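PDB 3FXG: rhamnonate dehydratase from Gibberella zeae PH-1, which probably dehydrates rhamnonate to a 2-keto-3-deoxy sugar acid, using a magnesium ion as other acid-sugar dehydratases of the enolase superfamily do. Local coordinates for residues A[180-185]-A[218-223]; A[165-170]-A[341-346]; A[172-177]-A[210-215]; A[243-248]-A[268-273]; A[184-189]-A[204-209]. One frame throughout, in Å; residues are numbered along the deposited sequence.

Interaction 1: residues A[180-185]-A[218-223]; sequences GFWGGK and PIMVDC. With MG (magnesium ion), chain I.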
# COMPACT_ATOMS: atom_id res chain seq x y z
N GLY A 180 19.52 -40.54 -14.72
CA GLY A 180 19.64 -39.43 -15.64
C GLY A 180 18.76 -38.21 -15.38
O GLY A 180 18.82 -37.24 -16.14
N PHE A 181 17.93 -38.26 -14.35
CA PHE A 181 17.08 -37.12 -14.02
C PHE A 181 17.98 -35.99 -13.51
O PHE A 181 19.01 -36.26 -12.89
CB PHE A 181 16.06 -37.52 -12.95
CG PHE A 181 15.02 -38.49 -13.45
CD1 PHE A 181 13.88 -38.04 -14.10
CD2 PHE A 181 15.20 -39.86 -13.30
CE1 PHE A 181 12.93 -38.94 -14.60
CE2 PHE A 181 14.27 -40.77 -13.79
CZ PHE A 181 13.13 -40.30 -14.45
N TRP A 182 17.61 -34.74 -13.79
CA TRP A 182 18.44 -33.62 -13.37
C TRP A 182 18.35 -33.28 -11.89
O TRP A 182 19.24 -32.61 -11.35
CB TRP A 182 18.15 -32.36 -14.21
CG TRP A 182 16.79 -31.70 -14.02
CD1 TRP A 182 15.68 -31.88 -14.79
CD2 TRP A 182 16.43 -30.76 -13.00
NE1 TRP A 182 14.65 -31.10 -14.32
CE2 TRP A 182 15.08 -30.40 -13.22
CE3 TRP A 182 17.11 -30.18 -11.92
CZ2 TRP A 182 14.39 -29.49 -12.40
CZ3 TRP A 182 16.43 -29.27 -11.10
CH2 TRP A 182 15.08 -28.94 -11.35
N GLY A 183 17.30 -33.75 -11.23
CA GLY A 183 17.13 -33.48 -9.82
C GLY A 183 16.19 -34.48 -9.16
O GLY A 183 15.50 -35.25 -9.85
N GLY A 184 16.16 -34.48 -7.83
CA GLY A 184 15.30 -35.40 -7.12
C GLY A 184 14.45 -34.69 -6.08
O GLY A 184 14.97 -33.89 -5.30
N LYS A 185 13.15 -34.97 -6.06
CA LYS A 185 12.25 -34.35 -5.08
C LYS A 185 11.77 -35.41 -4.10
O LYS A 185 11.15 -36.40 -4.50
CB LYS A 185 11.05 -33.71 -5.77
CG LYS A 185 10.16 -32.89 -4.82
CD LYS A 185 9.09 -32.08 -5.58
CE LYS A 185 8.08 -32.98 -6.26
NZ LYS A 185 7.08 -32.20 -7.06
N PRO A 218 20.68 -31.37 -7.50
CA PRO A 218 19.50 -30.65 -7.00
C PRO A 218 18.52 -31.53 -6.24
O PRO A 218 18.13 -32.60 -6.71
CB PRO A 218 18.88 -30.08 -8.28
CG PRO A 218 20.07 -29.89 -9.18
CD PRO A 218 20.85 -31.17 -8.95
N ILE A 219 18.14 -31.08 -5.05
CA ILE A 219 17.19 -31.80 -4.21
C ILE A 219 16.05 -30.85 -3.86
O ILE A 219 16.28 -29.75 -3.36
CB ILE A 219 17.83 -32.29 -2.89
CG1 ILE A 219 18.85 -33.38 -3.18
CG2 ILE A 219 16.75 -32.81 -1.94
CD1 ILE A 219 19.56 -33.89 -1.95
N MSE A 220 14.83 -31.28 -4.14
CA MSE A 220 13.64 -30.49 -3.84
C MSE A 220 12.86 -31.23 -2.75
O MSE A 220 13.02 -32.44 -2.58
CB MSE A 220 12.76 -30.34 -5.09
CG MSE A 220 13.38 -29.51 -6.22
SE MSE A 220 14.86 -30.37 -7.16
CE MSE A 220 13.89 -31.03 -8.70
N VAL A 221 12.03 -30.51 -2.00
CA VAL A 221 11.26 -31.14 -0.93
C VAL A 221 9.76 -30.92 -1.10
O VAL A 221 9.30 -29.78 -1.16
CB VAL A 221 11.70 -30.59 0.45
CG1 VAL A 221 10.94 -31.30 1.56
CG2 VAL A 221 13.21 -30.76 0.62
N ASP A 222 9.01 -32.01 -1.17
CA ASP A 222 7.56 -31.92 -1.31
C ASP A 222 6.93 -32.00 0.07
O ASP A 222 7.22 -32.92 0.84
CB ASP A 222 7.04 -33.07 -2.18
CG ASP A 222 5.60 -32.86 -2.61
OD1 ASP A 222 4.72 -32.81 -1.73
OD2 ASP A 222 5.36 -32.75 -3.83
N CYS A 223 6.07 -31.04 0.39
CA CYS A 223 5.43 -30.99 1.70
C CYS A 223 3.94 -31.31 1.71
O CYS A 223 3.29 -31.24 2.76
CB CYS A 223 5.69 -29.61 2.33
SG CYS A 223 7.46 -29.20 2.50
MG MG I . 3.78 -32.05 -5.23
O HOH W 1 4.48 -33.76 -6.88
O HOH W 2 2.65 -31.87 -3.25
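Met220 (selenomethionine in the crystal) and Lys185 are partners in the parallel pairing of strands 184-187 and 219-222, which with helix 195-213 between them form a beta-alpha-beta unit of the enolase-superfamily barrel. Their side chains rise on the same face, where Lys185 CG packs on Met220 CB at 3.7 Å. Two backbone bonds set this register: Gly184 N donates to Pro218 O, and Met220 N to Gly184 O, each 2.9 Å. Beyond the CG-CB contact the two side chains part. Met220 bends at chi2 (72°) and again at chi3, which places Met220 CE 3.6 Å from Trp182 CH2; the selenium makes an oblique Met-aromatic contact with the indole, whose CZ3 also meets Pro218 CB. A flexible, unbranched residue suits this place, and Gly183, with no side chain, lets CE lie close beside it. Lys185 runs on past Asp222, with Lys185 CE 3.7 Å from Asp222 OD2, and its NZ forms salt bridges with Glu248 and Glu345. Asp222 OD1 accepts from Tyr224 N. Glu248 and Glu275 also bind the magnesium, which Asp222 OD2 meets directly and Lys185 NZ through a metal-bound water, so the strand pairing holds lysine and carboxylate at one site.

Interaction 2: residues A[165-170]-A[341-346]; sequences DFYCTG and TPFQEY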
# COMPACT_ATOMS: atom_id res chain seq x y z
N ASP A 165 13.44 -32.32 -20.31
CA ASP A 165 14.21 -32.83 -19.17
C ASP A 165 13.32 -33.00 -17.94
O ASP A 165 12.49 -32.14 -17.63
CB ASP A 165 15.38 -31.90 -18.87
CG ASP A 165 16.39 -31.86 -19.99
OD1 ASP A 165 16.89 -32.93 -20.38
OD2 ASP A 165 16.69 -30.75 -20.49
N PHE A 166 13.51 -34.12 -17.24
CA PHE A 166 12.73 -34.44 -16.05
C PHE A 166 13.52 -34.48 -14.75
O PHE A 166 14.73 -34.72 -14.75
CB PHE A 166 12.10 -35.84 -16.17
CG PHE A 166 11.05 -35.97 -17.23
CD1 PHE A 166 9.76 -36.38 -16.88
CD2 PHE A 166 11.34 -35.76 -18.57
CE1 PHE A 166 8.79 -36.58 -17.86
CE2 PHE A 166 10.38 -35.96 -19.56
CZ PHE A 166 9.10 -36.37 -19.20
N TYR A 167 12.82 -34.25 -13.65
CA TYR A 167 13.40 -34.38 -12.33
C TYR A 167 12.54 -35.52 -11.78
O TYR A 167 11.42 -35.72 -12.24
CB TYR A 167 13.27 -33.09 -11.51
CG TYR A 167 11.89 -32.68 -11.07
CD1 TYR A 167 11.30 -33.24 -9.93
CD2 TYR A 167 11.18 -31.70 -11.76
CE1 TYR A 167 10.06 -32.81 -9.48
CE2 TYR A 167 9.93 -31.26 -11.32
CZ TYR A 167 9.38 -31.83 -10.18
OH TYR A 167 8.16 -31.39 -9.73
N CYS A 168 13.06 -36.29 -10.84
CA CYS A 168 12.31 -37.42 -10.33
C CYS A 168 11.80 -37.25 -8.91
O CYS A 168 12.57 -36.93 -8.00
CB CYS A 168 13.18 -38.68 -10.42
SG CYS A 168 12.36 -40.21 -9.95
N THR A 169 10.50 -37.47 -8.72
CA THR A 169 9.89 -37.36 -7.40
C THR A 169 9.79 -38.75 -6.79
O THR A 169 9.16 -39.65 -7.36
CB THR A 169 8.47 -36.75 -7.48
OG1 THR A 169 8.54 -35.46 -8.10
CG2 THR A 169 7.87 -36.60 -6.09
N GLY A 170 10.42 -38.93 -5.64
CA GLY A 170 10.40 -40.23 -4.99
C GLY A 170 11.32 -40.28 -3.78
O GLY A 170 12.06 -39.34 -3.51
N THR A 341 7.75 -23.23 -19.89
CA THR A 341 7.57 -24.57 -19.32
C THR A 341 8.91 -25.28 -19.51
O THR A 341 9.07 -26.12 -20.39
CB THR A 341 6.44 -25.31 -20.06
OG1 THR A 341 6.64 -25.20 -21.48
CG2 THR A 341 5.09 -24.71 -19.70
N PRO A 342 9.90 -24.95 -18.65
CA PRO A 342 11.28 -25.44 -18.61
C PRO A 342 11.58 -26.93 -18.45
O PRO A 342 12.54 -27.43 -19.03
CB PRO A 342 11.90 -24.62 -17.49
CG PRO A 342 10.78 -24.49 -16.53
CD PRO A 342 9.62 -24.13 -17.45
N PHE A 343 10.78 -27.63 -17.66
CA PHE A 343 11.02 -29.05 -17.47
C PHE A 343 9.79 -29.77 -16.98
O PHE A 343 8.72 -29.17 -16.86
CB PHE A 343 12.19 -29.26 -16.50
CG PHE A 343 12.14 -28.36 -15.29
CD1 PHE A 343 11.30 -28.66 -14.22
CD2 PHE A 343 12.92 -27.22 -15.23
CE1 PHE A 343 11.24 -27.82 -13.11
CE2 PHE A 343 12.87 -26.37 -14.11
CZ PHE A 343 12.02 -26.68 -13.05
N GLN A 344 9.94 -31.06 -16.70
CA GLN A 344 8.82 -31.88 -16.30
C GLN A 344 9.09 -32.75 -15.08
O GLN A 344 10.22 -33.15 -14.82
CB GLN A 344 8.42 -32.76 -17.48
CG GLN A 344 7.41 -33.83 -17.13
CD GLN A 344 5.99 -33.40 -17.38
OE1 GLN A 344 5.07 -33.90 -16.76
NE2 GLN A 344 5.82 -32.47 -18.31
N GLU A 345 8.02 -33.06 -14.36
CA GLU A 345 8.12 -33.93 -13.20
C GLU A 345 7.70 -35.34 -13.57
O GLU A 345 6.82 -35.54 -14.40
CB GLU A 345 7.21 -33.44 -12.07
CG GLU A 345 6.97 -34.50 -11.00
CD GLU A 345 6.00 -34.08 -9.92
OE1 GLU A 345 4.96 -33.48 -10.26
OE2 GLU A 345 6.26 -34.36 -8.73
N TYR A 346 8.36 -36.32 -12.96
CA TYR A 346 7.98 -37.70 -13.16
C TYR A 346 7.88 -38.29 -11.77
O TYR A 346 8.87 -38.31 -11.03
CB TYR A 346 8.99 -38.50 -13.97
CG TYR A 346 8.35 -39.75 -14.52
CD1 TYR A 346 7.53 -39.69 -15.64
CD2 TYR A 346 8.49 -40.98 -13.87
CE1 TYR A 346 6.86 -40.81 -16.11
CE2 TYR A 346 7.82 -42.12 -14.33
CZ TYR A 346 7.01 -42.02 -15.45
OH TYR A 346 6.33 -43.12 -15.93
O HOH W 3 13.11 -29.57 -20.56
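Tyr167 lies across Glu345, its partner in the parallel pairing of strands 163-169 and 344-347, which is set by backbone bonds such as Tyr167 N to Gln344 O and Thr169 N to Tyr346 O. From Tyr167 CB, chi1 of 69° sets CG between the backbone N and the carbonyl carbon, 4.1 Å from Gln344 O. CD2 meets Gln344 O at 3.5 Å and Phe343 CD1, which comes to the ring's edge; Glu345 CA sits over one face, offset toward the rim, a CH-pi contact; farther out CZ lies 3.3 Å from Glu345 CB, and OH passes the same methylene before bonding to Lys185 NZ. A tyrosine suits the place by offering a flat apolar face and a polar tip. Beyond it, Thr169 OG1 donates to the anti lone pair of Glu345 OE2 at 2.6 Å, while OE1 accepts from Ala326 N, so both oxygens of the buried carboxylate have partners. On the other face of the sheet Gln344 CB stands over the centre of the Phe166 ring. Strand 163-169, in this enolase-superfamily barrel, also pairs with strand 184-187, while helix 329-335 covers Gln344 and Tyr346.

Interaction 3: residues A[172-177]-A[210-215]; sequences EPTAAK and REAVGP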
# COMPACT_ATOMS: atom_id res chain seq x y z
N GLU A 172 14.00 -42.10 -3.31
CA GLU A 172 15.40 -42.42 -3.58
C GLU A 172 16.08 -41.50 -4.60
O GLU A 172 16.21 -41.85 -5.77
CB GLU A 172 15.52 -43.87 -4.07
CG GLU A 172 14.99 -44.92 -3.09
CD GLU A 172 15.82 -45.03 -1.82
OE1 GLU A 172 17.01 -44.65 -1.85
OE2 GLU A 172 15.29 -45.51 -0.80
N PRO A 173 16.52 -40.31 -4.16
CA PRO A 173 17.18 -39.38 -5.09
C PRO A 173 18.46 -39.93 -5.74
O PRO A 173 18.84 -39.47 -6.81
CB PRO A 173 17.43 -38.15 -4.22
CG PRO A 173 17.54 -38.70 -2.84
CD PRO A 173 16.44 -39.74 -2.81
N THR A 174 19.12 -40.90 -5.10
CA THR A 174 20.33 -41.47 -5.70
C THR A 174 19.95 -42.22 -6.97
O THR A 174 20.73 -42.30 -7.91
CB THR A 174 21.07 -42.44 -4.74
OG1 THR A 174 20.17 -43.45 -4.26
CG2 THR A 174 21.67 -41.69 -3.55
N ALA A 175 18.74 -42.78 -6.98
CA ALA A 175 18.25 -43.51 -8.15
C ALA A 175 17.93 -42.52 -9.27
O ALA A 175 18.23 -42.76 -10.43
CB ALA A 175 17.01 -44.32 -7.78
N ALA A 176 17.31 -41.40 -8.90
CA ALA A 176 16.97 -40.37 -9.88
C ALA A 176 18.26 -39.91 -10.55
O ALA A 176 18.33 -39.80 -11.78
CB ALA A 176 16.29 -39.20 -9.18
N LYS A 177 19.28 -39.65 -9.75
CA LYS A 177 20.56 -39.20 -10.27
C LYS A 177 21.16 -40.25 -11.21
O LYS A 177 21.62 -39.92 -12.31
CB LYS A 177 21.52 -38.94 -9.10
CG LYS A 177 22.91 -38.49 -9.49
CD LYS A 177 23.77 -38.29 -8.25
CE LYS A 177 25.18 -37.87 -8.60
NZ LYS A 177 25.99 -37.71 -7.36
N ARG A 210 21.09 -35.36 1.13
CA ARG A 210 22.10 -34.45 0.60
C ARG A 210 23.46 -35.14 0.66
O ARG A 210 24.27 -35.02 -0.26
CB ARG A 210 22.14 -33.15 1.42
CG ARG A 210 23.35 -32.26 1.13
CD ARG A 210 23.47 -31.93 -0.35
NE ARG A 210 22.41 -31.04 -0.81
CZ ARG A 210 21.98 -30.97 -2.07
NH1 ARG A 210 22.52 -31.76 -2.99
NH2 ARG A 210 21.03 -30.11 -2.40
N GLU A 211 23.70 -35.86 1.75
CA GLU A 211 24.95 -36.57 1.95
C GLU A 211 25.09 -37.65 0.87
O GLU A 211 26.16 -37.84 0.30
CB GLU A 211 24.97 -37.21 3.34
CG GLU A 211 26.28 -37.91 3.70
CD GLU A 211 26.21 -38.64 5.04
OE1 GLU A 211 27.27 -39.09 5.52
OE2 GLU A 211 25.10 -38.76 5.60
N ALA A 212 23.99 -38.35 0.60
CA ALA A 212 23.99 -39.42 -0.38
C ALA A 212 24.22 -39.01 -1.83
O ALA A 212 24.96 -39.67 -2.55
CB ALA A 212 22.69 -40.21 -0.27
N VAL A 213 23.59 -37.92 -2.26
CA VAL A 213 23.74 -37.48 -3.65
C VAL A 213 24.88 -36.51 -3.93
O VAL A 213 25.20 -36.25 -5.08
CB VAL A 213 22.43 -36.82 -4.16
CG1 VAL A 213 21.29 -37.83 -4.10
CG2 VAL A 213 22.11 -35.58 -3.34
N GLY A 214 25.50 -35.99 -2.88
CA GLY A 214 26.59 -35.05 -3.09
C GLY A 214 26.11 -33.62 -3.00
O GLY A 214 24.90 -33.37 -2.94
N PRO A 215 27.02 -32.64 -3.00
CA PRO A 215 26.68 -31.22 -2.90
C PRO A 215 26.06 -30.55 -4.12
O PRO A 215 25.39 -29.53 -3.99
CB PRO A 215 28.02 -30.59 -2.53
CG PRO A 215 28.98 -31.42 -3.34
CD PRO A 215 28.48 -32.82 -3.07
O HOH W 4 25.25 -40.07 -6.01
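All four torsions of Lys177 are close to 180° (chi1 179°), and the fully extended chain carries NZ across to Val213 O at the end of the neighbouring helix. Val213 has CG1 anti to its carbonyl carbon (chi1 -60°), which points that methyl at the first turn of helix 173-179. There CG1 meets Pro173 CB at 3.9 Å and Thr174 CG2 at the same distance; Thr174 CG2 also touches Ala212 CB (3.7 Å). With such short side chains the CA atoms of Thr174 and Val213 come within 5.6 Å. In the barrel domain of this enolase-superfamily protein, helix 195-213 is the crossover between strands 184-187 and 219-222, and helix 173-179 precedes the first of them; Val213 packs as well on Ile219 of the second. Val213 closes its helix, and Lys177 NZ donates to Val213 O at 2.8 Å, tilted 35° from the carbonyl plane. NZ also donates to a water. Gly214 follows with a positive phi that suits glycine, and Gly214 O accepts from Arg210 NH1 at 2.9 Å, within the guanidinium plane; Arg210 NE reaches Leu242 O.

Interaction 4: residues A[243-248]-A[268-273]; sequences NINWWE and TVKFTT. With MG (magnesium ion), chain I.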
# COMPACT_ATOMS: atom_id res chain seq x y z
N ASN A 243 21.27 -26.64 1.13
CA ASN A 243 21.06 -26.08 -0.20
C ASN A 243 19.88 -26.68 -0.97
O ASN A 243 20.03 -27.09 -2.12
CB ASN A 243 22.35 -26.23 -1.02
CG ASN A 243 23.53 -25.47 -0.41
OD1 ASN A 243 24.68 -25.67 -0.80
ND2 ASN A 243 23.23 -24.60 0.55
N ILE A 244 18.71 -26.71 -0.34
CA ILE A 244 17.51 -27.24 -0.98
C ILE A 244 17.14 -26.36 -2.17
O ILE A 244 17.09 -25.14 -2.05
CB ILE A 244 16.33 -27.30 0.02
CG1 ILE A 244 16.69 -28.23 1.18
CG2 ILE A 244 15.06 -27.77 -0.67
CD1 ILE A 244 17.06 -29.64 0.76
N ASN A 245 16.88 -26.98 -3.32
CA ASN A 245 16.52 -26.23 -4.53
C ASN A 245 15.21 -25.47 -4.36
O ASN A 245 15.14 -24.27 -4.60
CB ASN A 245 16.42 -27.19 -5.73
CG ASN A 245 16.41 -26.46 -7.06
OD1 ASN A 245 15.92 -26.98 -8.06
ND2 ASN A 245 16.97 -25.25 -7.08
N TRP A 246 14.16 -26.18 -3.95
CA TRP A 246 12.88 -25.52 -3.70
C TRP A 246 12.01 -26.34 -2.77
O TRP A 246 12.16 -27.56 -2.65
CB TRP A 246 12.13 -25.20 -5.01
CG TRP A 246 11.37 -26.33 -5.66
CD1 TRP A 246 10.31 -27.03 -5.14
CD2 TRP A 246 11.55 -26.84 -6.99
NE1 TRP A 246 9.82 -27.93 -6.06
CE2 TRP A 246 10.57 -27.83 -7.21
CE3 TRP A 246 12.46 -26.55 -8.02
CZ2 TRP A 246 10.47 -28.53 -8.42
CZ3 TRP A 246 12.35 -27.25 -9.23
CH2 TRP A 246 11.36 -28.23 -9.41
N TRP A 247 11.10 -25.64 -2.09
CA TRP A 247 10.17 -26.26 -1.15
C TRP A 247 8.79 -26.21 -1.80
O TRP A 247 8.29 -25.13 -2.13
CB TRP A 247 10.18 -25.49 0.17
CG TRP A 247 11.51 -25.57 0.86
CD1 TRP A 247 12.62 -24.82 0.59
CD2 TRP A 247 11.87 -26.47 1.90
NE1 TRP A 247 13.66 -25.21 1.42
CE2 TRP A 247 13.22 -26.22 2.23
CE3 TRP A 247 11.19 -27.48 2.60
CZ2 TRP A 247 13.90 -26.94 3.22
CZ3 TRP A 247 11.86 -28.19 3.59
CH2 TRP A 247 13.21 -27.91 3.89
N GLU A 248 8.19 -27.39 -1.96
CA GLU A 248 6.90 -27.52 -2.63
C GLU A 248 5.66 -27.71 -1.76
O GLU A 248 5.64 -28.51 -0.82
CB GLU A 248 7.00 -28.67 -3.64
CG GLU A 248 5.79 -28.82 -4.55
CD GLU A 248 6.08 -29.74 -5.72
OE1 GLU A 248 7.19 -29.63 -6.29
OE2 GLU A 248 5.21 -30.55 -6.08
N THR A 268 15.47 -15.49 -0.44
CA THR A 268 16.43 -16.10 -1.37
C THR A 268 16.16 -17.60 -1.57
O THR A 268 16.95 -18.29 -2.21
CB THR A 268 17.88 -15.94 -0.87
OG1 THR A 268 18.08 -16.74 0.30
CG2 THR A 268 18.17 -14.48 -0.53
N VAL A 269 15.05 -18.09 -1.02
CA VAL A 269 14.70 -19.50 -1.15
C VAL A 269 13.49 -19.65 -2.07
O VAL A 269 12.55 -18.85 -2.03
CB VAL A 269 14.37 -20.12 0.22
CG1 VAL A 269 14.00 -21.59 0.06
CG2 VAL A 269 15.57 -19.98 1.15
N LYS A 270 13.51 -20.69 -2.90
CA LYS A 270 12.42 -20.94 -3.84
C LYS A 270 11.27 -21.74 -3.24
O LYS A 270 11.48 -22.73 -2.53
CB LYS A 270 12.95 -21.66 -5.09
CG LYS A 270 14.00 -20.88 -5.87
CD LYS A 270 14.14 -21.41 -7.29
CE LYS A 270 14.97 -22.68 -7.34
NZ LYS A 270 16.41 -22.39 -7.09
N PHE A 271 10.05 -21.31 -3.55
CA PHE A 271 8.84 -21.98 -3.08
C PHE A 271 7.92 -22.21 -4.26
O PHE A 271 7.86 -21.39 -5.18
CB PHE A 271 8.14 -21.12 -2.02
CG PHE A 271 8.93 -20.99 -0.76
CD1 PHE A 271 8.87 -21.99 0.21
CD2 PHE A 271 9.79 -19.91 -0.56
CE1 PHE A 271 9.67 -21.93 1.35
CE2 PHE A 271 10.59 -19.84 0.58
CZ PHE A 271 10.53 -20.85 1.54
N THR A 272 7.21 -23.34 -4.25
CA THR A 272 6.30 -23.68 -5.34
C THR A 272 5.00 -24.25 -4.79
O THR A 272 4.93 -24.62 -3.61
CB THR A 272 6.92 -24.74 -6.29
OG1 THR A 272 6.87 -26.03 -5.65
CG2 THR A 272 8.38 -24.40 -6.60
N THR A 273 3.98 -24.33 -5.63
CA THR A 273 2.69 -24.88 -5.24
C THR A 273 1.75 -24.84 -6.43
O THR A 273 2.13 -24.38 -7.51
CB THR A 273 2.06 -24.08 -4.07
OG1 THR A 273 0.89 -24.77 -3.60
CG2 THR A 273 1.66 -22.68 -4.53
MG MG I . 3.78 -32.05 -5.23
O HOH W 5 15.98 -22.21 -2.88
O HOH W 6 5.82 -24.22 -0.99
O HOH W 1 4.48 -33.76 -6.88
O HOH W 2 2.65 -31.87 -3.25
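Trp247 and Phe271 are paired residues of strands 246-248 and 270-273, the two parallel strands of a beta-alpha-beta unit of the barrel, joined through helix 259-265. Hydrogen bonds fix the register: Trp247 N donates to Lys270 O, and Thr272 N to Trp247 O, each 3.0 Å. Apolar packing occupies the face bearing Trp247 and Phe271, toward helices 229-238 and 259-265. Phe271 CD1 touches Trp247 CB at 3.7 Å; the side chains lie side by side, the five-membered ring of Trp247 and the Phe271 ring at 30° but slid apart, and Val269 CG1 reaches Trp247 CD1 at 3.6 Å. On the opposite face, a CH-pi contact places Thr272 CG2 over the five-membered ring of Trp246, 3.7 Å from its centroid. Threonine fits here because its methyl takes the indole while OG1 bonds to Gln296. The polar contacts reach both subunit interface and metal: Lys270 forms a salt bridge with Glu234 of the second subunit, and Glu248 OE2 binds magnesium at 2.2 Å. Glu248 OE1, besides its bridge to Lys185, accepts from Trp246 NE1 at 3.1 Å through its anti lone pair.

Interaction 5: residues A[184-189]-A[204-209]; sequences GKVPLP and EFLRKH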
# COMPACT_ATOMS: atom_id res chain seq x y z
N GLY A 184 16.16 -34.48 -7.83
CA GLY A 184 15.30 -35.40 -7.12
C GLY A 184 14.45 -34.69 -6.08
O GLY A 184 14.97 -33.89 -5.30
N LYS A 185 13.15 -34.97 -6.06
CA LYS A 185 12.25 -34.35 -5.08
C LYS A 185 11.77 -35.41 -4.10
O LYS A 185 11.15 -36.40 -4.50
CB LYS A 185 11.05 -33.71 -5.77
CG LYS A 185 10.16 -32.89 -4.82
CD LYS A 185 9.09 -32.08 -5.58
CE LYS A 185 8.08 -32.98 -6.26
NZ LYS A 185 7.08 -32.20 -7.06
N VAL A 186 12.05 -35.20 -2.82
CA VAL A 186 11.67 -36.16 -1.79
C VAL A 186 10.49 -35.67 -0.95
O VAL A 186 10.28 -34.47 -0.79
CB VAL A 186 12.87 -36.46 -0.86
CG1 VAL A 186 14.02 -37.07 -1.67
CG2 VAL A 186 13.34 -35.19 -0.18
N PRO A 187 9.70 -36.60 -0.41
CA PRO A 187 8.56 -36.22 0.42
C PRO A 187 8.97 -35.99 1.88
O PRO A 187 9.67 -36.82 2.47
CB PRO A 187 7.60 -37.39 0.25
CG PRO A 187 8.53 -38.56 0.13
CD PRO A 187 9.66 -38.04 -0.75
N LEU A 188 8.54 -34.87 2.45
CA LEU A 188 8.84 -34.53 3.84
C LEU A 188 8.09 -35.54 4.70
O LEU A 188 6.88 -35.70 4.57
CB LEU A 188 8.37 -33.12 4.16
CG LEU A 188 8.80 -32.55 5.51
CD1 LEU A 188 10.28 -32.21 5.46
CD2 LEU A 188 7.98 -31.31 5.84
N PRO A 189 8.80 -36.24 5.60
CA PRO A 189 8.19 -37.24 6.48
C PRO A 189 7.30 -36.84 7.65
O PRO A 189 6.31 -37.51 7.92
CB PRO A 189 9.40 -38.06 6.94
CG PRO A 189 10.47 -37.01 7.04
CD PRO A 189 10.26 -36.20 5.77
N GLU A 204 17.27 -34.16 9.67
CA GLU A 204 18.18 -35.30 9.55
C GLU A 204 17.88 -36.09 8.28
O GLU A 204 18.79 -36.57 7.60
CB GLU A 204 18.05 -36.21 10.77
CG GLU A 204 18.87 -37.49 10.71
CD GLU A 204 20.32 -37.25 10.31
OE1 GLU A 204 20.88 -36.19 10.67
OE2 GLU A 204 20.90 -38.13 9.65
N PHE A 205 16.60 -36.21 7.97
CA PHE A 205 16.13 -36.92 6.78
C PHE A 205 16.71 -36.29 5.51
O PHE A 205 17.24 -36.98 4.64
CB PHE A 205 14.61 -36.87 6.73
CG PHE A 205 14.01 -37.43 5.46
CD1 PHE A 205 13.94 -38.80 5.25
CD2 PHE A 205 13.49 -36.57 4.49
CE1 PHE A 205 13.36 -39.32 4.09
CE2 PHE A 205 12.91 -37.07 3.34
CZ PHE A 205 12.83 -38.45 3.13
N LEU A 206 16.58 -34.97 5.42
CA LEU A 206 17.08 -34.23 4.27
C LEU A 206 18.60 -34.22 4.23
O LEU A 206 19.20 -34.28 3.15
CB LEU A 206 16.53 -32.79 4.30
CG LEU A 206 15.00 -32.68 4.16
CD1 LEU A 206 14.57 -31.22 4.26
CD2 LEU A 206 14.56 -33.28 2.83
N ARG A 207 19.24 -34.15 5.39
CA ARG A 207 20.69 -34.15 5.46
C ARG A 207 21.24 -35.46 4.90
O ARG A 207 22.25 -35.47 4.19
CB ARG A 207 21.16 -33.99 6.91
CG ARG A 207 22.67 -33.85 7.05
CD ARG A 207 23.15 -34.31 8.41
NE ARG A 207 22.97 -35.75 8.58
CZ ARG A 207 23.64 -36.68 7.89
NH1 ARG A 207 24.54 -36.32 6.99
NH2 ARG A 207 23.40 -37.97 8.11
N LYS A 208 20.57 -36.56 5.23
CA LYS A 208 20.98 -37.88 4.78
C LYS A 208 20.96 -37.96 3.26
O LYS A 208 21.87 -38.50 2.63
CB LYS A 208 20.06 -38.95 5.37
CG LYS A 208 20.46 -40.37 5.01
CD LYS A 208 19.61 -41.41 5.75
CE LYS A 208 19.91 -41.43 7.25
NZ LYS A 208 19.51 -40.17 7.95
N HIS A 209 19.92 -37.41 2.65
CA HIS A 209 19.81 -37.42 1.20
C HIS A 209 20.87 -36.54 0.56
O HIS A 209 21.48 -36.93 -0.43
CB HIS A 209 18.41 -36.97 0.78
CG HIS A 209 17.38 -38.04 0.91
ND1 HIS A 209 16.18 -37.86 1.56
CD2 HIS A 209 17.36 -39.32 0.46
CE1 HIS A 209 15.47 -38.97 1.51
NE2 HIS A 209 16.17 -39.88 0.85
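Val186 points from strand 184-187 at helix 195-213, the first strand and the helix of a beta-alpha-beta unit, and each of its methyls has its own partners. CG2 meets Leu206 CD2 at 3.8 Å and Phe205 CE2 at 4.0 Å; CG1 approaches His209 tip to tip, a CH-pi contact over one face of the imidazole. A branched valine thus fills the junction of three helix side chains. Farther along, Pro189 lies over Phe205, with Pro189 CD 3.5 Å from Phe205 CD2, and the opposite face of that phenyl is covered by His209 ND1. Proline suits the spot because its compact, rigid ring presents C-H groups to the phenyl face, a CH-pi contact. No hydrogen bond joins the two segments; strand 184-187 and helix 204-209 run at 154°, not far from antiparallel. In the next shell, His209 NE2 bonds weakly to Pro171 O, Pro173 touches both Val186 and His209, and Leu206 packs on Val221 of the adjacent strand. Between valine and Pro189, the backbone too meets the phenyl, with Pro187 O 3.4 Å from Phe205 CE2.

How the interactions relate
From the N terminus, strand 163-169 comes first, and its pairing with strand 344-347 in interaction 2 closes a loop of 170 residues that holds the other four contacts. Within it, helix 173-179 opens interaction 3, which closes at the end of helix 195-213 and encloses interaction 5. Interaction 1 starts from the same strand as interaction 5 but crosses interaction 3, closing on strand 219-222. Interaction 4 follows in series, adding strands 246-248 and 270-273. Interactions 1, 2 and 4 are therefore parallel pairings of one curved sheet; interaction 5 packs helix 195-213 on that sheet, and interaction 3 joins it to helix 173-179. Lys185 and magnesium tie the sheet contacts together at the metal site.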